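Local structure of uncharacterized conserved protein (Methanopyrus kandleri AV19, 2QYA) at residues P52-V63 with L80-L90. The protein is of unknown function and belongs to the conserved DUF424 family. The protein carries 2 engineered substitutions. Sequence-based numbering, arbitrary orientation.
Sequences PDRAAKKIREAV and LACSVVVDAGL
Val84 points its side chain at helix 52-63 and divides its two methyls between Pro52 and the Ala55-Ala56 turn. From CB, the CG1 branch, anti to the backbone N (chi1 169°), reaches the backbone of Ala56, 3.5 Å from its N, and also touches Ala55 CB. The CG2 branch turns to Pro52, lying 3.8 Å from Pro52 O and 4.0 Å from Pro52 CB. One turn earlier, both methyls of Leu80 rest against the proline ring, CD1 and CD2 each 4.0 Å from Pro52 CG; replacing Leu80 by an alanine takes both methyls off Pro52 CG and would probably open a gap at this end of the helix pair. The two helices run side by side at 50°, their axes 8.6 Å apart, and pack on the same face of the mixed sheet, where Ile59 meets Leu8 and Leu21, and Val85 meets Leu21 and Ala76. Farther along, the small Ala56 and Ala88 allow a close approach, and Ala88 CB also packs near the Ile59 side chain. A Schellman motif, with Gly89 at positive phi, carries the chain on to Leu90, whose side chain comes up beside Val63. At the exposed margin, the Arg60 chain runs past Ala88 O, bringing NH2 to 2.7 Å from Asp87 O.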
ATOM      1  N   PRO A  52     -14.237   9.271  15.261  1.00 44.50           N
ATOM      2  CA  PRO A  52     -14.110   9.867  13.917  1.00 44.43           C
ATOM      3  C   PRO A  52     -13.250  11.129  13.880  1.00 44.67           C
ATOM      4  O   PRO A  52     -12.359  11.237  13.042  1.00 43.64           O
ATOM      5  CB  PRO A  52     -15.563  10.182  13.520  1.00 44.78           C
ATOM      6  CG  PRO A  52     -16.449   9.630  14.654  1.00 44.92           C
ATOM      7  CD  PRO A  52     -15.590   8.740  15.498  1.00 44.40           C
ATOM      8  N   ASP A  53     -13.509  12.067  14.788  1.00 45.49           N
ATOM      9  CA  ASP A  53     -12.763  13.326  14.833  1.00 47.23           C
ATOM     10  C   ASP A  53     -11.285  13.090  15.082  1.00 47.53           C
ATOM     11  O   ASP A  53     -10.448  13.766  14.497  1.00 48.46           O
ATOM     12  CB  ASP A  53     -13.311  14.264  15.903  1.00 47.54           C
ATOM     13  CG  ASP A  53     -14.581  14.970  15.478  1.00 52.15           C
ATOM     14  OD1 ASP A  53     -15.215  14.592  14.441  1.00 55.88           O
ATOM     15  OD2 ASP A  53     -14.954  15.923  16.199  1.00 56.32           O
ATOM     16  N   ARG A  54     -10.960  12.143  15.955  1.00 47.99           N
ATOM     17  CA  ARG A  54      -9.558  11.780  16.176  1.00 48.98           C
ATOM     18  C   ARG A  54      -8.971  11.043  14.974  1.00 46.68           C
ATOM     19  O   ARG A  54      -7.806  11.237  14.650  1.00 46.44           O
ATOM     20  CB  ARG A  54      -9.354  10.974  17.474  1.00 49.34           C
ATOM     21  CG  ARG A  54      -7.894  11.049  17.974  1.00 52.59           C
ATOM     22  CD  ARG A  54      -7.616  10.360  19.344  1.00 52.90           C
ATOM     23  NE  ARG A  54      -6.179  10.352  19.704  1.00 57.35           N
ATOM     24  CZ  ARG A  54      -5.426  11.433  19.973  1.00 62.49           C
ATOM     25  NH1 ARG A  54      -4.136  11.285  20.305  1.00 62.71           N
ATOM     26  NH2 ARG A  54      -5.937  12.666  19.905  1.00 63.83           N
ATOM     27  N   ALA A  55      -9.767  10.210  14.320  1.00 44.96           N
ATOM     28  CA  ALA A  55      -9.298   9.547  13.096  1.00 44.59           C
ATOM     29  C   ALA A  55      -8.937  10.571  12.001  1.00 44.01           C
ATOM     30  O   ALA A  55      -7.840  10.513  11.437  1.00 43.39           O
ATOM     31  CB  ALA A  55     -10.316   8.525  12.600  1.00 43.70           C
ATOM     32  N   ALA A  56      -9.839  11.530  11.757  1.00 43.22           N
ATOM     33  CA  ALA A  56      -9.597  12.628  10.811  1.00 43.91           C
ATOM     34  C   ALA A  56      -8.308  13.384  11.085  1.00 44.36           C
ATOM     35  O   ALA A  56      -7.555  13.701  10.151  1.00 43.87           O
ATOM     36  CB  ALA A  56     -10.792  13.597  10.768  1.00 43.79           C
ATOM     37  N   LYS A  57      -8.041  13.657  12.367  1.00 44.88           N
ATOM     38  CA  LYS A  57      -6.803  14.338  12.757  1.00 45.97           C
ATOM     39  C   LYS A  57      -5.572  13.487  12.398  1.00 45.93           C
ATOM     40  O   LYS A  57      -4.631  13.996  11.791  1.00 45.77           O
ATOM     41  CB  LYS A  57      -6.844  14.707  14.242  1.00 46.05           C
ATOM     42  CG  LYS A  57      -5.546  15.218  14.827  1.00 47.51           C
ATOM     43  CD  LYS A  57      -5.750  15.880  16.203  1.00 48.00           C
ATOM     44  CE  LYS A  57      -4.401  16.280  16.848  1.00 48.60           C
ATOM     45  NZ  LYS A  57      -3.676  15.071  17.402  1.00 52.87           N
ATOM     46  N   LYS A  58      -5.586  12.204  12.764  1.00 45.81           N
ATOM     47  CA  LYS A  58      -4.460  11.304  12.459  1.00 46.26           C
ATOM     48  C   LYS A  58      -4.218  11.132  10.950  1.00 45.72           C
ATOM     49  O   LYS A  58      -3.079  11.012  10.509  1.00 45.49           O
ATOM     50  CB  LYS A  58      -4.625   9.931  13.126  1.00 46.30           C
ATOM     51  CG  LYS A  58      -3.639   9.641  14.287  1.00 49.21           C
ATOM     52  CD  LYS A  58      -3.902  10.520  15.532  1.00 52.18           C
ATOM     53  CE  LYS A  58      -2.998  10.142  16.769  1.00 53.98           C
ATOM     54  NZ  LYS A  58      -3.323   8.796  17.371  1.00 58.49           N
ATOM     55  N   ILE A  59      -5.298  11.078  10.190  1.00 45.44           N
ATOM     56  CA  ILE A  59      -5.240  10.953   8.730  1.00 46.57           C
ATOM     57  C   ILE A  59      -4.589  12.185   8.124  1.00 45.85           C
ATOM     58  O   ILE A  59      -3.636  12.056   7.374  1.00 46.23           O
ATOM     59  CB  ILE A  59      -6.653  10.632   8.111  1.00 46.87           C
ATOM     60  CG1 ILE A  59      -6.754   9.161   7.792  1.00 46.77           C
ATOM     61  CG2 ILE A  59      -6.907  11.384   6.845  1.00 48.69           C
ATOM     62  CD1 ILE A  59      -6.722   8.317   8.959  1.00 48.69           C
ATOM     63  N   ARG A  60      -5.065  13.363   8.508  1.00 45.63           N
ATOM     64  CA  ARG A  60      -4.425  14.616   8.139  1.00 45.83           C
ATOM     65  C   ARG A  60      -2.935  14.602   8.428  1.00 45.43           C
ATOM     66  O   ARG A  60      -2.140  14.997   7.578  1.00 45.07           O
ATOM     67  CB  ARG A  60      -5.015  15.785   8.911  1.00 46.24           C
ATOM     68  CG  ARG A  60      -6.285  16.337   8.376  1.00 48.35           C
ATOM     69  CD  ARG A  60      -6.653  17.636   9.109  1.00 52.27           C
ATOM     70  NE  ARG A  60      -8.084  17.915   8.975  1.00 57.55           N
ATOM     71  CZ  ARG A  60      -9.000  17.742   9.938  1.00 60.43           C
ATOM     72  NH1 ARG A  60      -8.656  17.319  11.163  1.00 58.81           N
ATOM     73  NH2 ARG A  60     -10.278  18.017   9.676  1.00 60.84           N
ATOM     74  N   GLU A  61      -2.561  14.187   9.637  1.00 44.28           N
ATOM     75  CA  GLU A  61      -1.157  14.256  10.046  1.00 44.30           C
ATOM     76  C   GLU A  61      -0.271  13.283   9.271  1.00 42.03           C
ATOM     77  O   GLU A  61       0.855  13.616   8.962  1.00 41.66           O
ATOM     78  CB  GLU A  61      -0.999  13.993  11.545  1.00 44.16           C
ATOM     79  CG  GLU A  61      -1.608  15.066  12.471  1.00 47.69           C
ATOM     80  CD  GLU A  61      -1.751  14.571  13.931  1.00 47.96           C
ATOM     81  OE1 GLU A  61      -1.760  13.333  14.152  1.00 50.81           O
ATOM     82  OE2 GLU A  61      -1.864  15.418  14.847  1.00 51.87           O
ATOM     83  N   ALA A  62      -0.765  12.075   8.991  1.00 40.52           N
ATOM     84  CA  ALA A  62       0.024  11.095   8.265  1.00 39.72           C
ATOM     85  C   ALA A  62       0.200  11.559   6.814  1.00 39.97           C
ATOM     86  O   ALA A  62       1.269  11.374   6.243  1.00 39.18           O
ATOM     87  CB  ALA A  62      -0.609   9.716   8.329  1.00 39.29           C
ATOM     88  N   VAL A  63      -0.830  12.193   6.243  1.00 39.97           N
ATOM     89  CA  VAL A  63      -0.745  12.721   4.870  1.00 41.02           C
ATOM     90  C   VAL A  63       0.339  13.810   4.750  1.00 41.39           C
ATOM     91  O   VAL A  63       1.174  13.744   3.858  1.00 41.53           O
ATOM     92  CB  VAL A  63      -2.133  13.180   4.315  1.00 41.18           C
ATOM     93  CG1 VAL A  63      -1.982  14.089   3.087  1.00 41.97           C
ATOM     94  CG2 VAL A  63      -2.970  11.976   3.953  1.00 40.34           C
ATOM     95  N   LEU A  80     -19.191   5.960   8.405  1.00 43.37           N
ATOM     96  CA  LEU A  80     -18.350   6.740   9.302  1.00 41.93           C
ATOM     97  C   LEU A  80     -16.933   6.875   8.764  1.00 40.93           C
ATOM     98  O   LEU A  80     -16.383   7.966   8.763  1.00 41.08           O
ATOM     99  CB  LEU A  80     -18.328   6.074  10.692  1.00 43.35           C
ATOM    100  CG  LEU A  80     -17.974   6.964  11.881  1.00 44.03           C
ATOM    101  CD1 LEU A  80     -19.083   8.013  12.078  1.00 46.08           C
ATOM    102  CD2 LEU A  80     -17.731   6.142  13.174  1.00 41.68           C
ATOM    103  N   ALA A  81     -16.339   5.776   8.306  1.00 40.17           N
ATOM    104  CA  ALA A  81     -14.975   5.818   7.719  1.00 40.03           C
ATOM    105  C   ALA A  81     -14.835   6.762   6.516  1.00 40.07           C
ATOM    106  O   ALA A  81     -13.831   7.468   6.379  1.00 39.87           O
ATOM    107  CB  ALA A  81     -14.483   4.402   7.342  1.00 38.95           C
ATOM    108  N   CYS A  82     -15.837   6.794   5.649  1.00 39.81           N
ATOM    109  CA  CYS A  82     -15.741   7.694   4.502  1.00 40.11           C
ATOM    110  C   CYS A  82     -15.954   9.149   4.912  1.00 40.48           C
ATOM    111  O   CYS A  82     -15.318  10.064   4.355  1.00 40.12           O
ATOM    112  CB  CYS A  82     -16.665   7.241   3.382  1.00 39.95           C
ATOM    113  SG  CYS A  82     -16.075   5.680   2.704  1.00 41.45           S
ATOM    114  N   SER A  83     -16.799   9.348   5.922  1.00 40.45           N
ATOM    115  CA  SER A  83     -17.048  10.680   6.469  1.00 41.54           C
ATOM    116  C   SER A  83     -15.789  11.223   7.118  1.00 40.53           C
ATOM    117  O   SER A  83     -15.559  12.423   7.119  1.00 40.57           O
ATOM    118  CB  SER A  83     -18.222  10.654   7.466  1.00 41.64           C
ATOM    119  OG  SER A  83     -17.758  10.389   8.780  1.00 45.50           O
ATOM    120  N   VAL A  84     -14.963  10.323   7.653  1.00 40.35           N
ATOM    121  CA  VAL A  84     -13.636  10.686   8.161  1.00 39.53           C
ATOM    122  C   VAL A  84     -12.752  11.205   7.039  1.00 40.35           C
ATOM    123  O   VAL A  84     -12.053  12.202   7.208  1.00 40.46           O
ATOM    124  CB  VAL A  84     -12.921   9.484   8.866  1.00 39.63           C
ATOM    125  CG1 VAL A  84     -11.439   9.813   9.128  1.00 37.87           C
ATOM    126  CG2 VAL A  84     -13.629   9.132  10.190  1.00 38.09           C
ATOM    127  N   VAL A  85     -12.754  10.515   5.900  1.00 41.39           N
ATOM    128  CA  VAL A  85     -11.925  10.942   4.774  1.00 42.73           C
ATOM    129  C   VAL A  85     -12.360  12.340   4.289  1.00 43.46           C
ATOM    130  O   VAL A  85     -11.512  13.192   4.023  1.00 43.84           O
ATOM    131  CB  VAL A  85     -11.939   9.908   3.631  1.00 43.12           C
ATOM    132  CG1 VAL A  85     -11.082  10.397   2.469  1.00 41.91           C
ATOM    133  CG2 VAL A  85     -11.446   8.539   4.138  1.00 41.21           C
ATOM    134  N   VAL A  86     -13.677  12.566   4.224  1.00 44.79           N
ATOM    135  CA  VAL A  86     -14.269  13.864   3.843  1.00 45.70           C
ATOM    136  C   VAL A  86     -13.887  14.919   4.879  1.00 46.74           C
ATOM    137  O   VAL A  86     -13.427  16.025   4.536  1.00 46.99           O
ATOM    138  CB  VAL A  86     -15.855  13.796   3.695  1.00 45.60           C
ATOM    139  CG1 VAL A  86     -16.482  15.181   3.384  1.00 46.11           C
ATOM    140  CG2 VAL A  86     -16.268  12.838   2.653  1.00 44.51           C
ATOM    141  N   ASP A  87     -14.045  14.581   6.156  1.00 47.56           N
ATOM    142  CA  ASP A  87     -13.789  15.577   7.184  1.00 48.98           C
ATOM    143  C   ASP A  87     -12.329  15.939   7.324  1.00 48.44           C
ATOM    144  O   ASP A  87     -11.995  16.988   7.880  1.00 48.97           O
ATOM    145  CB  ASP A  87     -14.339  15.152   8.536  1.00 50.18           C
ATOM    146  CG  ASP A  87     -15.011  16.284   9.249  1.00 54.12           C
ATOM    147  OD1 ASP A  87     -16.265  16.298   9.252  1.00 60.93           O
ATOM    148  OD2 ASP A  87     -14.304  17.179   9.770  1.00 58.16           O
ATOM    149  N   ALA A  88     -11.459  15.064   6.842  1.00 48.17           N
ATOM    150  CA  ALA A  88     -10.028  15.365   6.787  1.00 48.23           C
ATOM    151  C   ALA A  88      -9.673  16.287   5.612  1.00 48.08           C
ATOM    152  O   ALA A  88      -8.541  16.742   5.512  1.00 48.61           O
ATOM    153  CB  ALA A  88      -9.205  14.072   6.741  1.00 47.82           C
ATOM    154  N   GLY A  89     -10.643  16.545   4.733  1.00 48.89           N
ATOM    155  CA  GLY A  89     -10.467  17.409   3.550  1.00 49.53           C
ATOM    156  C   GLY A  89      -9.817  16.676   2.389  1.00 50.32           C
ATOM    157  O   GLY A  89      -9.256  17.299   1.482  1.00 51.43           O
ATOM    158  N   LEU A  90      -9.898  15.350   2.409  1.00 50.04           N
ATOM    159  CA  LEU A  90      -9.152  14.530   1.483  1.00 49.84           C
ATOM    160  C   LEU A  90      -9.983  14.157   0.258  1.00 49.94           C
ATOM    161  O   LEU A  90      -9.433  13.873  -0.811  1.00 49.32           O
ATOM    162  CB  LEU A  90      -8.648  13.273   2.206  1.00 50.17           C
ATOM    163  CG  LEU A  90      -7.171  13.108   2.641  1.00 50.22           C
ATOM    164  CD1 LEU A  90      -6.308  14.362   2.651  1.00 48.43           C
ATOM    165  CD2 LEU A  90      -7.107  12.393   3.982  1.00 48.70           C
TER